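Local atomic coordinates of DNA-binding transcriptional repressor YiaJ (Escherichia coli, PDB entry 1YSQ), a protein that represses the yiaKLMNOPQRS operon, possibly for use of 2,3-diketo-L-gulonate, and is represented here by its C-terminal IclR-type effector-binding domain. Residues 10-21 with 169-180; 25-34 with 145-156. All blocks are in the same frame, centred on the assembly; numbering follows the deposited sequence.

In the fold
From the N terminus, helix 8-25 is followed, after a short turn at Gly-26, by strand 28-35. The chain then passes through strand 38-45, several helices and strands 120-123 and 130-137 before strand 146-153 returns to lie against strand 28-35. That pairing, contact 2, closes the inner loop. Helices 154-160 and 162-182 follow, and the last of these comes back to helix 8-25 in contact 1, which closes the outer loop around the first. Contact 1 therefore ties the two ends of the domain, and contact 2 joins neighbouring strands in the middle of its sheet. The two meet directly: Ile-10, Leu-18 and Leu-169 of the helices rest on Phe-31, Tyr-146 and Val-148 of the strands.

Contact 1 of 2, residues 10-21 with 169-180; sequences IIHIAAPHLEAL and LRETAQAISNEL
This is an antiparallel helix-helix contact between His-17, Ile-13 and Ala-14 of residues 10-21 and Ile-176, Thr-172 and Glu-179 of residues 169-180. It pairs the first and last long helices of the domain on one side of its sheet. The axes approach to 9.3 Å, with 157° between their directions.

Packing is knobs-into-holes in both directions. His-17 sits among Thr-172, Ala-175, Ile-176 and Glu-179. Ile-176 in turn sits among Ile-13, Ala-14, His-17 and Leu-18. Its CD1 lies 3.7 Å from Ala-14 CB and also meets Leu-18 CD2, the two longer side chains crossing at about a right angle.

The imidazole of His-17 is held in two ways. Ala-175 CB lies over one ring face, toward the rim, in a CH-pi contact 3.9 Å from the ring centroid. At the ring edge, His-17 NE2 donates to Glu-179 OE1 at 2.6 Å, with an N-H...O angle of only 135°. Glu-179 OE1 lies close to the ring plane, but the ring and carboxylate planes are 54° apart. This fits the nitrogen meeting the oxygen from above the carboxylate plane. The Glu-179 chain is extended beyond CG, which carries its carboxylate to the ring. The same side chain passes Ile-13, whose CG2 is 3.8 Å from Glu-179 CB.

Two helices laid on one side of an antiparallel sheet fit the GAF-like fold of IclR effector domains. Here Leu-18 and Leu-169 also touch Val-148 of strand 146-153, and Ile-176 touches Val-137.

Further along, Leu-21 CD2 meets Leu-169 CD1, and Leu-21 CB packs on Thr-172 OG1 at 3.5 Å. The hydroxyl itself is hydrogen-bonded to Pro-168 O. A water donates to both Thr-172 OG1 and His-17 O. At the other end, Ile-10 CD1 reaches Leu-180 CD1 at 4.1 Å.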
loop_
_atom_site.group_PDB
_atom_site.type_symbol
_atom_site.label_atom_id
_atom_site.label_comp_id
_atom_site.label_asym_id
_atom_site.label_seq_id
_atom_site.Cartn_x
_atom_site.Cartn_y
_atom_site.Cartn_z
ATOM N N ILE A 10 -1.761 16.432 -4.723
ATOM C CA ILE A 10 -2.195 15.044 -4.899
ATOM C C ILE A 10 -3.399 14.683 -4.001
ATOM O O ILE A 10 -4.304 13.967 -4.435
ATOM C CB ILE A 10 -1.013 14.018 -4.780
ATOM C CG1 ILE A 10 -1.448 12.623 -5.257
ATOM C CG2 ILE A 10 -0.455 13.948 -3.342
ATOM C CD1 ILE A 10 -1.693 12.510 -6.759
ATOM N N ILE A 11 -3.434 15.192 -2.777
ATOM C CA ILE A 11 -4.592 14.910 -1.917
ATOM C C ILE A 11 -5.867 15.547 -2.499
ATOM O O ILE A 11 -6.935 14.925 -2.507
ATOM C CB ILE A 11 -4.315 15.279 -0.438
ATOM C CG1 ILE A 11 -3.335 14.252 0.154
ATOM C CG2 ILE A 11 -5.604 15.244 0.386
ATOM C CD1 ILE A 11 -2.564 14.735 1.371
ATOM N N HIS A 12 -5.731 16.753 -3.061
ATOM C CA HIS A 12 -6.855 17.402 -3.742
ATOM C C HIS A 12 -7.434 16.568 -4.895
ATOM O O HIS A 12 -8.655 16.431 -5.024
ATOM C CB HIS A 12 -6.490 18.813 -4.234
ATOM C CG HIS A 12 -7.683 19.593 -4.694
ATOM N ND1 HIS A 12 -8.618 20.106 -3.819
ATOM C CD2 HIS A 12 -8.127 19.892 -5.940
ATOM C CE1 HIS A 12 -9.573 20.708 -4.506
ATOM N NE2 HIS A 12 -9.299 20.595 -5.795
ATOM N N ILE A 13 -6.554 16.022 -5.723
ATOM C CA ILE A 13 -6.933 15.090 -6.780
ATOM C C ILE A 13 -7.539 13.806 -6.205
ATOM O O ILE A 13 -8.594 13.348 -6.663
ATOM C CB ILE A 13 -5.682 14.726 -7.633
ATOM C CG1 ILE A 13 -5.166 15.948 -8.401
ATOM C CG2 ILE A 13 -5.971 13.514 -8.591
ATOM C CD1 ILE A 13 -4.004 15.632 -9.345
ATOM N N ALA A 14 -6.858 13.217 -5.219
ATOM C CA ALA A 14 -7.194 11.862 -4.776
ATOM C C ALA A 14 -8.395 11.757 -3.833
ATOM O O ALA A 14 -9.154 10.780 -3.912
ATOM C CB ALA A 14 -5.978 11.182 -4.168
ATOM N N ALA A 15 -8.571 12.751 -2.955
ATOM C CA ALA A 15 -9.556 12.656 -1.862
ATOM C C ALA A 15 -10.984 12.200 -2.241
ATOM O O ALA A 15 -11.514 11.325 -1.577
ATOM C CB ALA A 15 -9.593 13.955 -1.019
ATOM N N PRO A 16 -11.606 12.737 -3.298
ATOM C CA PRO A 16 -12.965 12.295 -3.654
ATOM C C PRO A 16 -13.004 10.799 -3.970
ATOM O O PRO A 16 -13.981 10.104 -3.652
ATOM C CB PRO A 16 -13.275 13.083 -4.930
ATOM C CG PRO A 16 -12.319 14.203 -4.955
ATOM C CD PRO A 16 -11.089 13.736 -4.251
ATOM N N HIS A 17 -11.935 10.323 -4.614
ATOM C CA HIS A 17 -11.823 8.932 -5.025
ATOM C C HIS A 17 -11.572 8.018 -3.829
ATOM O O HIS A 17 -12.154 6.939 -3.743
ATOM C CB HIS A 17 -10.698 8.770 -6.053
ATOM C CG HIS A 17 -10.917 9.555 -7.304
ATOM N ND1 HIS A 17 -11.870 9.209 -8.235
ATOM C CD2 HIS A 17 -10.329 10.685 -7.764
ATOM C CE1 HIS A 17 -11.847 10.081 -9.228
ATOM N NE2 HIS A 17 -10.921 10.989 -8.966
ATOM N N LEU A 18 -10.694 8.446 -2.923
ATOM C CA LEU A 18 -10.409 7.663 -1.726
ATOM C C LEU A 18 -11.640 7.603 -0.816
ATOM O O LEU A 18 -11.974 6.543 -0.284
ATOM C CB LEU A 18 -9.176 8.219 -0.994
ATOM C CG LEU A 18 -7.891 8.197 -1.836
ATOM C CD1 LEU A 18 -6.815 9.060 -1.197
ATOM C CD2 LEU A 18 -7.391 6.777 -2.037
ATOM N N GLU A 19 -12.332 8.734 -0.657
ATOM C CA GLU A 19 -13.586 8.741 0.114
ATOM C C GLU A 19 -14.632 7.792 -0.471
ATOM O O GLU A 19 -15.293 7.044 0.250
ATOM C CB GLU A 19 -14.170 10.157 0.164
ATOM C CG GLU A 19 -13.418 11.095 1.092
ATOM C CD GLU A 19 -14.081 12.463 1.174
ATOM O OE1 GLU A 19 -15.282 12.569 0.842
ATOM O OE2 GLU A 19 -13.405 13.419 1.566
ATOM N N ALA A 20 -14.791 7.847 -1.786
ATOM C CA ALA A 20 -15.684 6.931 -2.492
ATOM C C ALA A 20 -15.359 5.476 -2.180
ATOM O O ALA A 20 -16.257 4.673 -1.929
ATOM C CB ALA A 20 -15.620 7.183 -4.010
ATOM N N LEU A 21 -14.078 5.123 -2.212
ATOM C CA LEU A 21 -13.682 3.731 -1.964
ATOM C C LEU A 21 -13.933 3.339 -0.504
ATOM O O LEU A 21 -14.341 2.209 -0.212
ATOM C CB LEU A 21 -12.221 3.515 -2.353
ATOM C CG LEU A 21 -11.585 2.140 -2.107
ATOM C CD1 LEU A 21 -12.203 1.088 -3.043
ATOM C CD2 LEU A 21 -10.070 2.249 -2.310
ATOM N N LEU A 169 -10.486 -1.148 -5.696
ATOM C CA LEU A 169 -9.226 -0.544 -5.242
ATOM C C LEU A 169 -8.403 -0.114 -6.455
ATOM O O LEU A 169 -7.889 1.014 -6.515
ATOM C CB LEU A 169 -8.420 -1.558 -4.409
ATOM C CG LEU A 169 -6.985 -1.132 -4.044
ATOM C CD1 LEU A 169 -6.946 0.180 -3.259
ATOM C CD2 LEU A 169 -6.320 -2.241 -3.267
ATOM N N ARG A 170 -8.296 -1.004 -7.436
ATOM C CA ARG A 170 -7.538 -0.664 -8.631
ATOM C C ARG A 170 -8.235 0.443 -9.441
ATOM O O ARG A 170 -7.581 1.374 -9.944
ATOM C CB ARG A 170 -7.267 -1.894 -9.487
ATOM C CG ARG A 170 -6.611 -1.544 -10.837
ATOM C CD ARG A 170 -6.343 -2.752 -11.710
ATOM N NE ARG A 170 -7.569 -3.520 -11.946
ATOM C CZ ARG A 170 -7.798 -4.742 -11.467
ATOM N NH1 ARG A 170 -6.873 -5.373 -10.732
ATOM N NH2 ARG A 170 -8.947 -5.333 -11.735
ATOM N N GLU A 171 -9.559 0.365 -9.541
ATOM C CA GLU A 171 -10.310 1.402 -10.254
ATOM C C GLU A 171 -10.064 2.785 -9.627
ATOM O O GLU A 171 -9.958 3.788 -10.338
ATOM C CB GLU A 171 -11.797 1.064 -10.284
ATOM C CG GLU A 171 -12.128 -0.053 -11.269
ATOM C CD GLU A 171 -13.514 -0.638 -11.075
ATOM O OE1 GLU A 171 -14.240 -0.190 -10.162
ATOM O OE2 GLU A 171 -13.870 -1.556 -11.836
ATOM N N THR A 172 -9.981 2.809 -8.295
ATOM C CA THR A 172 -9.674 4.024 -7.544
ATOM C C THR A 172 -8.282 4.569 -7.907
ATOM O O THR A 172 -8.169 5.750 -8.259
ATOM C CB THR A 172 -9.820 3.744 -6.037
ATOM O OG1 THR A 172 -11.195 3.415 -5.737
ATOM C CG2 THR A 172 -9.520 4.993 -5.193
ATOM N N ALA A 173 -7.245 3.715 -7.843
ATOM C CA ALA A 173 -5.894 4.108 -8.224
ATOM C C ALA A 173 -5.828 4.584 -9.678
ATOM O O ALA A 173 -5.157 5.556 -9.970
ATOM C CB ALA A 173 -4.895 2.968 -8.001
ATOM N N GLN A 174 -6.518 3.891 -10.579
ATOM C CA GLN A 174 -6.524 4.264 -11.993
ATOM C C GLN A 174 -7.073 5.676 -12.200
ATOM O O GLN A 174 -6.503 6.453 -12.961
ATOM C CB GLN A 174 -7.347 3.271 -12.816
ATOM C CG GLN A 174 -6.633 1.948 -13.113
ATOM C CD GLN A 174 -7.586 0.874 -13.668
ATOM O OE1 GLN A 174 -8.803 0.911 -13.421
ATOM N NE2 GLN A 174 -7.036 -0.068 -14.427
ATOM N N ALA A 175 -8.173 5.995 -11.515
ATOM C CA ALA A 175 -8.800 7.313 -11.617
ATOM C C ALA A 175 -7.851 8.426 -11.131
ATOM O O ALA A 175 -7.680 9.448 -11.812
ATOM C CB ALA A 175 -10.115 7.340 -10.843
ATOM N N ILE A 176 -7.230 8.206 -9.969
ATOM C CA ILE A 176 -6.207 9.116 -9.445
ATOM C C ILE A 176 -5.039 9.279 -10.428
ATOM O O ILE A 176 -4.625 10.395 -10.731
ATOM C CB ILE A 176 -5.691 8.631 -8.053
ATOM C CG1 ILE A 176 -6.848 8.584 -7.037
ATOM C CG2 ILE A 176 -4.511 9.519 -7.560
ATOM C CD1 ILE A 176 -6.530 7.831 -5.723
ATOM N N SER A 177 -4.508 8.167 -10.919
ATOM C CA SER A 177 -3.397 8.208 -11.859
ATOM C C SER A 177 -3.753 8.970 -13.147
ATOM O O SER A 177 -2.944 9.772 -13.658
ATOM C CB SER A 177 -2.954 6.791 -12.200
ATOM O OG SER A 177 -2.007 6.813 -13.243
ATOM N N ASN A 178 -4.956 8.708 -13.657
ATOM C CA ASN A 178 -5.457 9.326 -14.886
ATOM C C ASN A 178 -5.622 10.832 -14.716
ATOM O O ASN A 178 -5.203 11.603 -15.574
ATOM C CB ASN A 178 -6.779 8.671 -15.325
ATOM C CG ASN A 178 -6.572 7.289 -15.929
ATOM O OD1 ASN A 178 -5.454 6.933 -16.325
ATOM N ND2 ASN A 178 -7.650 6.497 -16.004
ATOM N N GLU A 179 -6.215 11.236 -13.595
ATOM C CA GLU A 179 -6.371 12.649 -13.260
ATOM C C GLU A 179 -5.043 13.360 -13.007
ATOM O O GLU A 179 -4.877 14.511 -13.398
ATOM C CB GLU A 179 -7.291 12.819 -12.057
ATOM C CG GLU A 179 -8.761 12.823 -12.445
ATOM C CD GLU A 179 -9.699 12.796 -11.253
ATOM O OE1 GLU A 179 -10.738 12.104 -11.357
ATOM O OE2 GLU A 179 -9.412 13.463 -10.230
ATOM N N LEU A 180 -4.100 12.682 -12.358
ATOM C CA LEU A 180 -2.775 13.267 -12.134
ATOM C C LEU A 180 -2.100 13.510 -13.486
ATOM O O LEU A 180 -1.586 14.603 -13.748
ATOM C CB LEU A 180 -1.919 12.378 -11.224
ATOM C CG LEU A 180 -0.427 12.697 -11.054
ATOM C CD1 LEU A 180 -0.187 14.009 -10.279
ATOM C CD2 LEU A 180 0.316 11.529 -10.398
HETATM O O HOH W 1 -13.172 5.385 -5.986
#

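Contact 2 of 2, residues 25-34 with 145-156; sequences TGETINFSSR and PYAVSISLSTSR. With PO4 (phosphate ion), chain C; PO4 (phosphate ion), chain D; PO4 (phosphate ion), chain B.
Phe-31 and Tyr-146 pack against each other toward one end of two antiparallel strands, 28-35 and 146-153. These are the central pair of the sheet, consistent with the GAF-like fold of IclR effector domains. Phe-31 CZ rests on Tyr-146 CB at 3.7 Å. The two rings are near parallel but slid apart. With CG anti to the backbone N (chi1 -175°), the Phe-31 ring comes toward the partner strand. Val-148 CG2 sits at its edge, 3.7 Å from Phe-31 CD1. Ser-33 CB fits beside the Tyr-146 ring. Next along, Ile-29 and Ile-150 lie side by side, and Ile-150 CG2 meets Glu-27 CB at 3.6 Å.

The face with Asn-30, Ser-149 and Ser-151 is polar. Ser-151 OG donates to Asn-30 OD1 at 2.9 Å, on a lone pair. Ser-149 OG also lies 2.9 Å from Asn-30 OD1, near a phosphate. Backbone bonds join the Asn-30/Ser-149 and Ser-32/Ala-147 pairs.

A second phosphate lies between Glu-27 and Ser-153. Glu-27 OE2 is 2.5 Å from its O3 and Glu-27 OE1 2.6 Å from its O4, so a proton is probably shared. Ser-153 N and OG hydrogen-bond to its O2. Both phosphates probably come from the crystallisation liquor.

Ile-29 and Phe-31 pack on Leu-18 of helix 8-25, Ser-32 and Ser-149 on Met-69 of helix 68-75. Strand 38-45 flanks strand 28-35 on its other edge.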
loop_
_atom_site.group_PDB
_atom_site.type_symbol
_atom_site.label_atom_id
_atom_site.label_comp_id
_atom_site.label_asym_id
_atom_site.label_seq_id
_atom_site.Cartn_x
_atom_site.Cartn_y
_atom_site.Cartn_z
ATOM N N THR A 25 -16.382 0.165 0.275
ATOM C CA THR A 25 -15.903 -1.025 0.983
ATOM C C THR A 25 -16.208 -1.045 2.484
ATOM O O THR A 25 -16.196 -2.116 3.100
ATOM C CB THR A 25 -14.379 -1.190 0.814
ATOM O OG1 THR A 25 -13.704 -0.082 1.457
ATOM C CG2 THR A 25 -13.986 -1.127 -0.680
ATOM N N GLY A 26 -16.396 0.130 3.081
ATOM C CA GLY A 26 -16.541 0.222 4.533
ATOM C C GLY A 26 -15.229 0.147 5.319
ATOM O O GLY A 26 -15.222 0.224 6.550
ATOM N N GLU A 27 -14.112 -0.011 4.613
ATOM C CA GLU A 27 -12.818 -0.315 5.235
ATOM C C GLU A 27 -11.870 0.879 5.292
ATOM O O GLU A 27 -12.067 1.871 4.594
ATOM C CB GLU A 27 -12.106 -1.431 4.441
ATOM C CG GLU A 27 -12.879 -2.746 4.296
ATOM C CD GLU A 27 -13.103 -3.465 5.618
ATOM O OE1 GLU A 27 -12.655 -2.969 6.675
ATOM O OE2 GLU A 27 -13.749 -4.544 5.605
ATOM N N THR A 28 -10.815 0.730 6.093
ATOM C CA THR A 28 -9.686 1.674 6.162
ATOM C C THR A 28 -9.058 1.895 4.791
ATOM O O THR A 28 -8.681 0.907 4.121
ATOM C CB THR A 28 -8.591 1.098 7.060
ATOM O OG1 THR A 28 -9.085 0.920 8.403
ATOM C CG2 THR A 28 -7.386 2.101 7.183
ATOM N N ILE A 29 -8.922 3.162 4.392
ATOM C CA ILE A 29 -8.236 3.499 3.149
ATOM C C ILE A 29 -6.972 4.264 3.492
ATOM O O ILE A 29 -7.027 5.253 4.217
ATOM C CB ILE A 29 -9.148 4.335 2.185
ATOM C CG1 ILE A 29 -10.515 3.657 1.949
ATOM C CG2 ILE A 29 -8.422 4.659 0.851
ATOM C CD1 ILE A 29 -10.494 2.194 1.462
ATOM N N ASN A 30 -5.835 3.791 2.973
ATOM C CA ASN A 30 -4.521 4.415 3.186
ATOM C C ASN A 30 -3.998 4.939 1.869
ATOM O O ASN A 30 -4.176 4.304 0.821
ATOM C CB ASN A 30 -3.496 3.381 3.689
ATOM C CG ASN A 30 -4.024 2.540 4.836
ATOM O OD1 ASN A 30 -4.325 1.350 4.683
ATOM N ND2 ASN A 30 -4.150 3.157 5.986
ATOM N N PHE A 31 -3.316 6.076 1.932
ATOM C CA PHE A 31 -2.714 6.665 0.734
ATOM C C PHE A 31 -1.336 7.181 1.111
ATOM O O PHE A 31 -1.200 8.028 2.001
ATOM C CB PHE A 31 -3.602 7.800 0.220
ATOM C CG PHE A 31 -3.151 8.397 -1.081
ATOM C CD1 PHE A 31 -3.085 7.625 -2.241
ATOM C CD2 PHE A 31 -2.833 9.742 -1.164
ATOM C CE1 PHE A 31 -2.668 8.189 -3.465
ATOM C CE2 PHE A 31 -2.424 10.307 -2.396
ATOM C CZ PHE A 31 -2.340 9.525 -3.532
ATOM N N SER A 32 -0.316 6.642 0.452
ATOM C CA SER A 32 1.055 7.000 0.776
ATOM C C SER A 32 1.806 7.585 -0.413
ATOM O O SER A 32 1.370 7.438 -1.566
ATOM C CB SER A 32 1.809 5.775 1.310
ATOM O OG SER A 32 2.146 4.904 0.228
ATOM N N SER A 33 2.922 8.257 -0.107
ATOM C CA SER A 33 3.935 8.622 -1.093
ATOM C C SER A 33 5.195 7.847 -0.730
ATOM O O SER A 33 5.312 7.303 0.377
ATOM C CB SER A 33 4.215 10.133 -1.070
ATOM O OG SER A 33 4.703 10.517 0.218
ATOM N N ARG A 34 6.122 7.751 -1.674
ATOM C CA ARG A 34 7.426 7.187 -1.380
ATOM C C ARG A 34 8.413 8.272 -0.979
ATOM O O ARG A 34 8.506 9.303 -1.629
ATOM C CB ARG A 34 7.981 6.414 -2.584
ATOM C CG ARG A 34 9.113 5.471 -2.178
ATOM C CD ARG A 34 10.034 5.074 -3.303
ATOM N NE ARG A 34 11.101 4.231 -2.773
ATOM C CZ ARG A 34 11.704 3.256 -3.443
ATOM N NH1 ARG A 34 11.353 2.977 -4.698
ATOM N NH2 ARG A 34 12.654 2.548 -2.850
ATOM N N PRO A 145 4.909 7.156 -7.815
ATOM C CA PRO A 145 5.103 8.142 -6.745
ATOM C C PRO A 145 4.208 7.917 -5.511
ATOM O O PRO A 145 4.578 8.355 -4.414
ATOM C CB PRO A 145 4.779 9.474 -7.453
ATOM C CG PRO A 145 3.755 9.088 -8.474
ATOM C CD PRO A 145 4.246 7.747 -8.996
ATOM N N TYR A 146 3.067 7.246 -5.687
ATOM C CA TYR A 146 2.045 7.104 -4.633
ATOM C C TYR A 146 1.448 5.710 -4.729
ATOM O O TYR A 146 1.590 5.037 -5.749
ATOM C CB TYR A 146 0.901 8.127 -4.773
ATOM C CG TYR A 146 1.377 9.543 -4.904
ATOM C CD1 TYR A 146 1.822 10.257 -3.790
ATOM C CD2 TYR A 146 1.420 10.162 -6.147
ATOM C CE1 TYR A 146 2.297 11.552 -3.919
ATOM C CE2 TYR A 146 1.885 11.463 -6.276
ATOM C CZ TYR A 146 2.318 12.139 -5.167
ATOM O OH TYR A 146 2.770 13.417 -5.311
ATOM N N ALA A 147 0.762 5.298 -3.670
ATOM C CA ALA A 147 0.129 3.989 -3.641
ATOM C C ALA A 147 -1.089 4.062 -2.728
ATOM O O ALA A 147 -1.171 4.925 -1.845
ATOM C CB ALA A 147 1.133 2.929 -3.152
ATOM N N VAL A 148 -2.034 3.155 -2.945
ATOM C CA VAL A 148 -3.267 3.137 -2.165
ATOM C C VAL A 148 -3.408 1.748 -1.561
ATOM O O VAL A 148 -3.078 0.762 -2.214
ATOM C CB VAL A 148 -4.520 3.371 -3.060
ATOM C CG1 VAL A 148 -5.814 3.482 -2.214
ATOM C CG2 VAL A 148 -4.363 4.592 -3.953
ATOM N N SER A 149 -3.927 1.661 -0.333
ATOM C CA SER A 149 -4.195 0.348 0.243
ATOM C C SER A 149 -5.487 0.289 1.043
ATOM O O SER A 149 -6.004 1.323 1.475
ATOM C CB SER A 149 -2.984 -0.138 1.069
ATOM O OG SER A 149 -2.910 0.509 2.330
ATOM N N ILE A 150 -6.029 -0.923 1.183
ATOM C CA ILE A 150 -7.180 -1.175 2.046
ATOM C C ILE A 150 -6.707 -2.069 3.183
ATOM O O ILE A 150 -6.091 -3.107 2.922
ATOM C CB ILE A 150 -8.321 -1.902 1.264
ATOM C CG1 ILE A 150 -8.868 -1.015 0.134
ATOM C CG2 ILE A 150 -9.431 -2.339 2.246
ATOM C CD1 ILE A 150 -9.909 -1.725 -0.812
ATOM N N SER A 151 -6.990 -1.694 4.440
ATOM C CA SER A 151 -6.671 -2.570 5.573
ATOM C C SER A 151 -7.966 -3.150 6.103
ATOM O O SER A 151 -8.992 -2.459 6.144
ATOM C CB SER A 151 -5.970 -1.819 6.729
ATOM O OG SER A 151 -4.935 -0.950 6.287
ATOM N N LEU A 152 -7.911 -4.413 6.520
ATOM C CA LEU A 152 -9.074 -5.097 7.068
ATOM C C LEU A 152 -8.604 -6.330 7.827
ATOM O O LEU A 152 -7.436 -6.717 7.714
ATOM C CB LEU A 152 -10.068 -5.474 5.955
ATOM C CG LEU A 152 -9.715 -6.595 4.967
ATOM C CD1 LEU A 152 -10.974 -6.997 4.188
ATOM C CD2 LEU A 152 -8.604 -6.213 4.002
ATOM N N SER A 153 -9.499 -6.940 8.607
ATOM C CA SER A 153 -9.161 -8.174 9.310
ATOM C C SER A 153 -8.934 -9.312 8.309
ATOM O O SER A 153 -9.625 -9.414 7.279
ATOM C CB SER A 153 -10.256 -8.575 10.315
ATOM O OG SER A 153 -11.466 -8.876 9.639
ATOM N N THR A 154 -7.965 -10.169 8.625
ATOM C CA THR A 154 -7.667 -11.330 7.799
ATOM C C THR A 154 -8.928 -12.187 7.650
ATOM O O THR A 154 -9.213 -12.722 6.578
ATOM C CB THR A 154 -6.580 -12.148 8.470
ATOM O OG1 THR A 154 -5.450 -11.300 8.705
ATOM C CG2 THR A 154 -6.067 -13.240 7.517
ATOM N N SER A 155 -9.665 -12.273 8.752
ATOM C CA SER A 155 -10.920 -12.990 8.825
ATOM C C SER A 155 -11.897 -12.474 7.772
ATOM O O SER A 155 -12.482 -13.264 7.011
ATOM C CB SER A 155 -11.510 -12.813 10.216
ATOM O OG SER A 155 -12.482 -13.801 10.424
ATOM N N ARG A 156 -12.074 -11.151 7.722
ATOM C CA ARG A 156 -12.983 -10.576 6.747
ATOM C C ARG A 156 -12.462 -10.756 5.321
ATOM O O ARG A 156 -13.228 -11.053 4.407
ATOM C CB ARG A 156 -13.285 -9.099 7.040
ATOM C CG ARG A 156 -14.331 -8.516 6.104
ATOM C CD ARG A 156 -15.687 -9.209 6.206
ATOM N NE ARG A 156 -16.706 -8.561 5.379
ATOM C CZ ARG A 156 -17.802 -9.156 4.906
ATOM N NH1 ARG A 156 -18.053 -10.436 5.165
ATOM N NH2 ARG A 156 -18.648 -8.465 4.161
HETATM P P PO4 C . -13.393 -5.540 8.995
HETATM O O1 PO4 C . -14.235 -5.721 10.229
HETATM O O2 PO4 C . -12.331 -6.593 8.961
HETATM O O3 PO4 C . -14.320 -5.595 7.820
HETATM O O4 PO4 C . -12.731 -4.175 8.996
HETATM P P PO4 D . 9.132 3.819 -7.465
HETATM O O1 PO4 D . 8.174 4.241 -6.370
HETATM O O2 PO4 D . 9.040 2.319 -7.683
HETATM O O3 PO4 D . 8.816 4.570 -8.742
HETATM O O4 PO4 D . 10.524 4.147 -6.966
HETATM P P PO4 B . 0.388 -0.885 4.061
HETATM O O1 PO4 B . 0.651 -2.342 4.484
HETATM O O2 PO4 B . 0.799 -0.622 2.648
HETATM O O3 PO4 B . -1.065 -0.496 4.260
HETATM O O4 PO4 B . 1.245 -0.031 4.980
HETATM O O HOH W 2 -10.634 -1.404 8.338
HETATM O O HOH W 3 6.629 9.861 -4.110
#